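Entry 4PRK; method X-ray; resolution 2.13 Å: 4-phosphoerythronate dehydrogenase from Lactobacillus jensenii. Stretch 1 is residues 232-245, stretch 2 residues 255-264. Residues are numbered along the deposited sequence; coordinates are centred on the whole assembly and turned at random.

Stretch 1, residues 232-245: NAARGELVDTAALI
Stretch 2 (255-264) AAGLDTLAHE

Stretch 2 enters as a strand (A255 to L258) and runs parallel to the start of stretch 1, with N232 paired to L258 (CA–CA 4.9 Å). N232 N donates to G257 O and D259 N donates to N232 O, both 2.9 Å, so N232 clasps the strand on both sides of L258. Beyond the bridge both chains loop on together and close to 3.7 Å between the CA atoms of G236 and L261. A CB on G236 would point toward stretch 2 and lie 2.2 Å from L261 C, a clash; glycine makes this approach possible.

N232 (chi1 t, chi2 16°) turns its amide into its own loop: OD1 accepts from A234 N (3.0 Å) and weakly from R235 N (3.3 Å), while ND2 donates to R235 O (2.9 Å) and, at 2.9 Å, to water 1, which donates to T260 O. T260, chi1 t, sets its methyl CG2 3.5 Å from N232 ND2 and its hydroxyl OG1 2.8 Å from G236 N, a weak bond; OG1 donates to E264 OE2 (2.5 Å). E264, chi1 p and chi2 t, also receives L261 N at OE2 (2.7 Å), bracing the type II turn L261–E264, where H263 has positive phi (72°).

After the 3-10 segment G236–L238, D240 (chi1 t) caps the helix beginning at T241, OD1 accepting from A243 N (3.1 Å). The helix directs T241 (chi1 m) and L244 (t, p) toward stretch 2. L244 CD1 meets A256 CB at 4.0 Å and its CD2 meets CD1 of L258 (m, t) at 3.5 Å, an apolar contact among buried side chains. T241 OG1 lies 4.0 Å from A262 CB and 2.8 Å from water 3, which accepts from A262 N and donates to G236 O (both 2.9 Å). E237 (m, p) curls OE2 to water 4 (2.6 Å), which accepts from H263 N (2.5 Å).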

ATOM      1  N   ASN A 232      13.389  11.832  16.161  1.00 29.57           N
ATOM      2  CA  ASN A 232      12.744  13.130  16.453  1.00 27.46           C
ATOM      3  C   ASN A 232      12.913  14.135  15.309  1.00 26.42           C
ATOM      4  O   ASN A 232      13.966  14.794  15.145  1.00 24.05           O
ATOM      5  CB  ASN A 232      13.337  13.791  17.684  1.00 28.65           C
ATOM      6  CG  ASN A 232      12.556  15.022  18.107  1.00 29.20           C
ATOM      7  OD1 ASN A 232      11.406  15.227  17.672  1.00 30.32           O
ATOM      8  ND2 ASN A 232      13.155  15.836  18.960  1.00 27.90           N
ATOM      9  N   ALA A 233      11.835  14.277  14.563  1.00 26.18           N
ATOM     10  CA  ALA A 233      11.703  15.285  13.542  1.00 28.16           C
ATOM     11  C   ALA A 233      10.571  16.232  13.885  1.00 28.50           C
ATOM     12  O   ALA A 233      10.057  16.927  12.992  1.00 28.80           O
ATOM     13  CB  ALA A 233      11.453  14.663  12.192  1.00 27.91           C
ATOM     14  N   ALA A 234      10.241  16.293  15.163  1.00 25.85           N
ATOM     15  CA  ALA A 234       9.239  17.217  15.638  1.00 28.53           C
ATOM     16  C   ALA A 234       9.863  18.455  16.289  1.00 28.23           C
ATOM     17  O   ALA A 234       9.989  19.466  15.652  1.00 29.68           O
ATOM     18  CB  ALA A 234       8.297  16.514  16.601  1.00 27.90           C
ATOM     19  N   ARG A 235      10.289  18.375  17.537  1.00 26.99           N
ATOM     20  CA  ARG A 235      10.889  19.542  18.189  1.00 27.95           C
ATOM     21  C   ARG A 235      11.939  19.072  19.144  1.00 25.25           C
ATOM     22  O   ARG A 235      11.718  18.122  19.913  1.00 23.41           O
ATOM     23  CB  ARG A 235       9.837  20.342  18.945  1.00 33.08           C
ATOM     24  CG  ARG A 235       8.695  20.947  18.130  1.00 33.89           C
ATOM     25  CD  ARG A 235       9.108  22.013  17.139  1.00 35.25           C
ATOM     26  NE  ARG A 235       9.744  23.159  17.787  1.00 34.50           N
ATOM     27  CZ  ARG A 235       9.098  24.164  18.361  1.00 37.15           C
ATOM     28  NH1 ARG A 235       9.802  25.114  18.955  1.00 37.45           N
ATOM     29  NH2 ARG A 235       7.771  24.217  18.398  1.00 36.73           N
ATOM     30  N   GLY A 236      13.124  19.676  19.075  1.00 27.16           N
ATOM     31  CA  GLY A 236      14.243  19.215  19.891  1.00 29.23           C
ATOM     32  C   GLY A 236      13.935  19.151  21.386  1.00 30.29           C
ATOM     33  O   GLY A 236      14.370  18.235  22.085  1.00 29.31           O
ATOM     34  N   GLU A 237      13.178  20.122  21.887  1.00 29.50           N
ATOM     35  CA  GLU A 237      13.022  20.243  23.331  1.00 34.04           C
ATOM     36  C   GLU A 237      12.135  19.149  23.931  1.00 33.90           C
ATOM     37  O   GLU A 237      11.954  19.068  25.158  1.00 36.80           O
ATOM     38  CB  GLU A 237      12.444  21.605  23.689  1.00 38.73           C
ATOM     39  CG  GLU A 237      13.370  22.781  23.380  1.00 39.04           C
ATOM     40  CD  GLU A 237      13.411  23.153  21.905  1.00 40.16           C
ATOM     41  OE1 GLU A 237      12.629  22.595  21.083  1.00 38.48           O
ATOM     42  OE2 GLU A 237      14.276  23.984  21.588  1.00 42.41           O
ATOM     43  N   LEU A 238      11.584  18.301  23.073  1.00 32.34           N
ATOM     44  CA  LEU A 238      10.835  17.157  23.543  1.00 29.92           C
ATOM     45  C   LEU A 238      11.730  16.141  24.157  1.00 27.70           C
ATOM     46  O   LEU A 238      11.264  15.333  24.916  1.00 29.95           O
ATOM     47  CB  LEU A 238      10.114  16.473  22.396  1.00 29.58           C
ATOM     48  CG  LEU A 238       9.064  17.281  21.676  1.00 30.87           C
ATOM     49  CD1 LEU A 238       8.593  16.424  20.509  1.00 30.71           C
ATOM     50  CD2 LEU A 238       7.933  17.628  22.626  1.00 29.86           C
ATOM     51  N   VAL A 239      12.999  16.154  23.778  1.00 28.54           N
ATOM     52  CA  VAL A 239      13.952  15.129  24.165  1.00 29.38           C
ATOM     53  C   VAL A 239      15.046  15.741  25.022  1.00 30.21           C
ATOM     54  O   VAL A 239      15.627  16.739  24.643  1.00 29.45           O
ATOM     55  CB  VAL A 239      14.609  14.519  22.931  1.00 28.77           C
ATOM     56  CG1 VAL A 239      15.732  13.580  23.346  1.00 29.87           C
ATOM     57  CG2 VAL A 239      13.558  13.788  22.079  1.00 30.81           C
ATOM     58  N   ASP A 240      15.313  15.121  26.166  1.00 32.18           N
ATOM     59  CA  ASP A 240      16.431  15.496  27.032  1.00 33.27           C
ATOM     60  C   ASP A 240      17.703  14.952  26.406  1.00 29.75           C
ATOM     61  O   ASP A 240      18.015  13.766  26.574  1.00 29.00           O
ATOM     62  CB  ASP A 240      16.238  14.865  28.440  1.00 36.10           C
ATOM     63  CG  ASP A 240      17.385  15.196  29.430  1.00 36.57           C
ATOM     64  OD1 ASP A 240      18.571  15.357  29.062  1.00 39.23           O
ATOM     65  OD2 ASP A 240      17.076  15.262  30.612  1.00 39.75           O
ATOM     66  N   THR A 241      18.463  15.826  25.759  1.00 27.95           N
ATOM     67  CA  THR A 241      19.654  15.433  25.052  1.00 31.26           C
ATOM     68  C   THR A 241      20.735  14.721  25.823  1.00 33.68           C
ATOM     69  O   THR A 241      21.378  13.796  25.310  1.00 39.37           O
ATOM     70  CB  THR A 241      20.298  16.639  24.426  1.00 36.34           C
ATOM     71  OG1 THR A 241      19.296  17.370  23.700  1.00 34.95           O
ATOM     72  CG2 THR A 241      21.455  16.192  23.496  1.00 35.48           C
ATOM     73  N   ALA A 242      20.968  15.166  27.037  1.00 35.54           N
ATOM     74  CA  ALA A 242      21.895  14.509  27.962  1.00 32.97           C
ATOM     75  C   ALA A 242      21.496  13.059  28.140  1.00 33.48           C
ATOM     76  O   ALA A 242      22.334  12.145  28.043  1.00 37.13           O
ATOM     77  CB  ALA A 242      21.868  15.235  29.335  1.00 29.70           C
ATOM     78  N   ALA A 243      20.213  12.848  28.431  1.00 33.85           N
ATOM     79  CA  ALA A 243      19.688  11.476  28.660  1.00 34.19           C
ATOM     80  C   ALA A 243      19.770  10.663  27.391  1.00 33.12           C
ATOM     81  O   ALA A 243      19.981   9.455  27.479  1.00 32.27           O
ATOM     82  CB  ALA A 243      18.248  11.480  29.142  1.00 33.16           C
ATOM     83  N   LEU A 244      19.612  11.329  26.235  1.00 31.80           N
ATOM     84  CA  LEU A 244      19.726  10.672  24.930  1.00 30.17           C
ATOM     85  C   LEU A 244      21.163  10.155  24.737  1.00 31.13           C
ATOM     86  O   LEU A 244      21.394   8.972  24.437  1.00 29.54           O
ATOM     87  CB  LEU A 244      19.302  11.646  23.805  1.00 30.45           C
ATOM     88  CG  LEU A 244      19.624  11.225  22.358  1.00 30.80           C
ATOM     89  CD1 LEU A 244      19.015   9.890  22.052  1.00 32.39           C
ATOM     90  CD2 LEU A 244      19.168  12.204  21.294  1.00 32.60           C
ATOM     91  N   ILE A 245      22.126  11.049  24.952  1.00 31.43           N
ATOM     92  CA  ILE A 245      23.541  10.746  24.779  1.00 33.97           C
ATOM     93  C   ILE A 245      23.983   9.579  25.681  1.00 35.55           C
ATOM     94  O   ILE A 245      24.613   8.628  25.248  1.00 35.61           O
ATOM     95  CB  ILE A 245      24.364  12.023  25.069  1.00 34.17           C
ATOM     96  CG1 ILE A 245      24.271  12.969  23.872  1.00 39.04           C
ATOM     97  CG2 ILE A 245      25.805  11.684  25.305  1.00 33.78           C
ATOM     98  CD1 ILE A 245      24.965  14.292  24.048  1.00 41.42           C
ATOM     99  N   ALA A 255      20.105   3.495  18.410  1.00 31.99           N
ATOM    100  CA  ALA A 255      20.289   4.529  17.415  1.00 28.16           C
ATOM    101  C   ALA A 255      19.306   5.676  17.583  1.00 28.44           C
ATOM    102  O   ALA A 255      18.270   5.524  18.204  1.00 29.34           O
ATOM    103  CB  ALA A 255      20.154   3.944  16.001  1.00 27.44           C
ATOM    104  N   ALA A 256      19.618   6.807  16.943  1.00 26.51           N
ATOM    105  CA  ALA A 256      18.769   7.972  17.009  1.00 26.99           C
ATOM    106  C   ALA A 256      18.936   8.755  15.744  1.00 26.09           C
ATOM    107  O   ALA A 256      20.050   8.883  15.264  1.00 26.19           O
ATOM    108  CB  ALA A 256      19.176   8.845  18.185  1.00 28.50           C
ATOM    109  N   GLY A 257      17.826   9.275  15.232  1.00 24.75           N
ATOM    110  CA  GLY A 257      17.817  10.179  14.076  1.00 23.54           C
ATOM    111  C   GLY A 257      17.108  11.480  14.477  1.00 24.42           C
ATOM    112  O   GLY A 257      15.906  11.489  14.817  1.00 23.92           O
ATOM    113  N   LEU A 258      17.864  12.579  14.475  1.00 25.70           N
ATOM    114  CA  LEU A 258      17.359  13.839  14.992  1.00 27.49           C
ATOM    115  C   LEU A 258      17.408  14.834  13.890  1.00 27.63           C
ATOM    116  O   LEU A 258      18.466  15.035  13.321  1.00 29.16           O
ATOM    117  CB  LEU A 258      18.207  14.332  16.163  1.00 28.87           C
ATOM    118  CG  LEU A 258      18.560  13.246  17.211  1.00 34.70           C
ATOM    119  CD1 LEU A 258      19.641  13.717  18.137  1.00 41.97           C
ATOM    120  CD2 LEU A 258      17.371  12.835  18.034  1.00 33.89           C
ATOM    121  N   ASP A 259      16.286  15.468  13.581  1.00 25.98           N
ATOM    122  CA  ASP A 259      16.313  16.607  12.629  1.00 26.65           C
ATOM    123  C   ASP A 259      16.269  17.918  13.401  1.00 28.77           C
ATOM    124  O   ASP A 259      16.261  18.990  12.808  1.00 29.46           O
ATOM    125  CB  ASP A 259      15.100  16.553  11.719  1.00 24.68           C
ATOM    126  CG  ASP A 259      15.191  17.539  10.569  1.00 25.51           C
ATOM    127  OD1 ASP A 259      16.241  17.524   9.868  1.00 24.09           O
ATOM    128  OD2 ASP A 259      14.210  18.318  10.364  1.00 26.01           O
ATOM    129  N   THR A 260      16.202  17.811  14.727  1.00 27.05           N
ATOM    130  CA  THR A 260      16.016  18.942  15.605  1.00 27.64           C
ATOM    131  C   THR A 260      16.576  18.551  16.959  1.00 29.77           C
ATOM    132  O   THR A 260      16.536  17.375  17.280  1.00 29.36           O
ATOM    133  CB  THR A 260      14.553  19.269  15.783  1.00 29.19           C
ATOM    134  OG1 THR A 260      14.432  20.390  16.653  1.00 27.73           O
ATOM    135  CG2 THR A 260      13.764  18.058  16.384  1.00 29.91           C
ATOM    136  N   LEU A 261      17.128  19.526  17.699  1.00 30.08           N
ATOM    137  CA  LEU A 261      17.852  19.320  18.970  1.00 33.66           C
ATOM    138  C   LEU A 261      17.598  20.519  19.860  1.00 30.79           C
ATOM    139  O   LEU A 261      17.527  21.616  19.372  1.00 33.06           O
ATOM    140  CB  LEU A 261      19.391  19.288  18.752  1.00 33.82           C
ATOM    141  CG  LEU A 261      20.095  18.010  18.306  1.00 35.70           C
ATOM    142  CD1 LEU A 261      21.548  18.271  17.979  1.00 37.86           C
ATOM    143  CD2 LEU A 261      19.955  16.902  19.332  1.00 39.76           C
ATOM    144  N   ALA A 262      17.486  20.304  21.147  1.00 29.87           N
ATOM    145  CA  ALA A 262      17.422  21.402  22.118  1.00 35.20           C
ATOM    146  C   ALA A 262      18.604  22.355  21.927  1.00 35.64           C
ATOM    147  O   ALA A 262      19.736  21.908  21.713  1.00 36.36           O
ATOM    148  CB  ALA A 262      17.424  20.849  23.540  1.00 32.21           C
ATOM    149  N   HIS A 263      18.326  23.653  21.953  1.00 38.83           N
ATOM    150  CA  HIS A 263      19.353  24.694  21.762  1.00 45.33           C
ATOM    151  C   HIS A 263      19.876  24.814  20.355  1.00 43.51           C
ATOM    152  O   HIS A 263      20.914  25.474  20.128  1.00 42.96           O
ATOM    153  CB  HIS A 263      20.537  24.487  22.732  1.00 45.46           C
ATOM    154  CG  HIS A 263      20.109  24.451  24.158  1.00 53.85           C
ATOM    155  ND1 HIS A 263      20.323  23.364  24.977  1.00 54.82           N
ATOM    156  CD2 HIS A 263      19.416  25.351  24.895  1.00 54.85           C
ATOM    157  CE1 HIS A 263      19.812  23.612  26.168  1.00 56.84           C
ATOM    158  NE2 HIS A 263      19.247  24.805  26.139  1.00 55.25           N
ATOM    159  N   GLU A 264      19.178  24.195  19.396  1.00 38.54           N
ATOM    160  CA  GLU A 264      19.666  24.220  18.001  1.00 35.96           C
ATOM    161  C   GLU A 264      19.748  25.627  17.464  1.00 33.01           C
ATOM    162  O   GLU A 264      20.412  25.904  16.468  1.00 33.63           O
ATOM    163  CB  GLU A 264      18.760  23.386  17.083  1.00 33.90           C
ATOM    164  CG  GLU A 264      17.365  23.914  16.964  1.00 33.27           C
ATOM    165  CD  GLU A 264      16.456  22.995  16.158  1.00 36.59           C
ATOM    166  OE1 GLU A 264      15.691  23.539  15.330  1.00 31.50           O
ATOM    167  OE2 GLU A 264      16.532  21.747  16.317  1.00 36.52           O
TER
HETATM  168  O   HOH W   1      16.008  15.828  19.687  1.00 34.48           O
HETATM  169  O   HOH W   2      11.520  18.539  11.212  1.00 34.78           O
HETATM  170  O   HOH W   3      17.119  17.482  21.901  1.00 30.31           O
HETATM  171  O   HOH W   4      16.373  25.107  22.705  1.00 57.56           O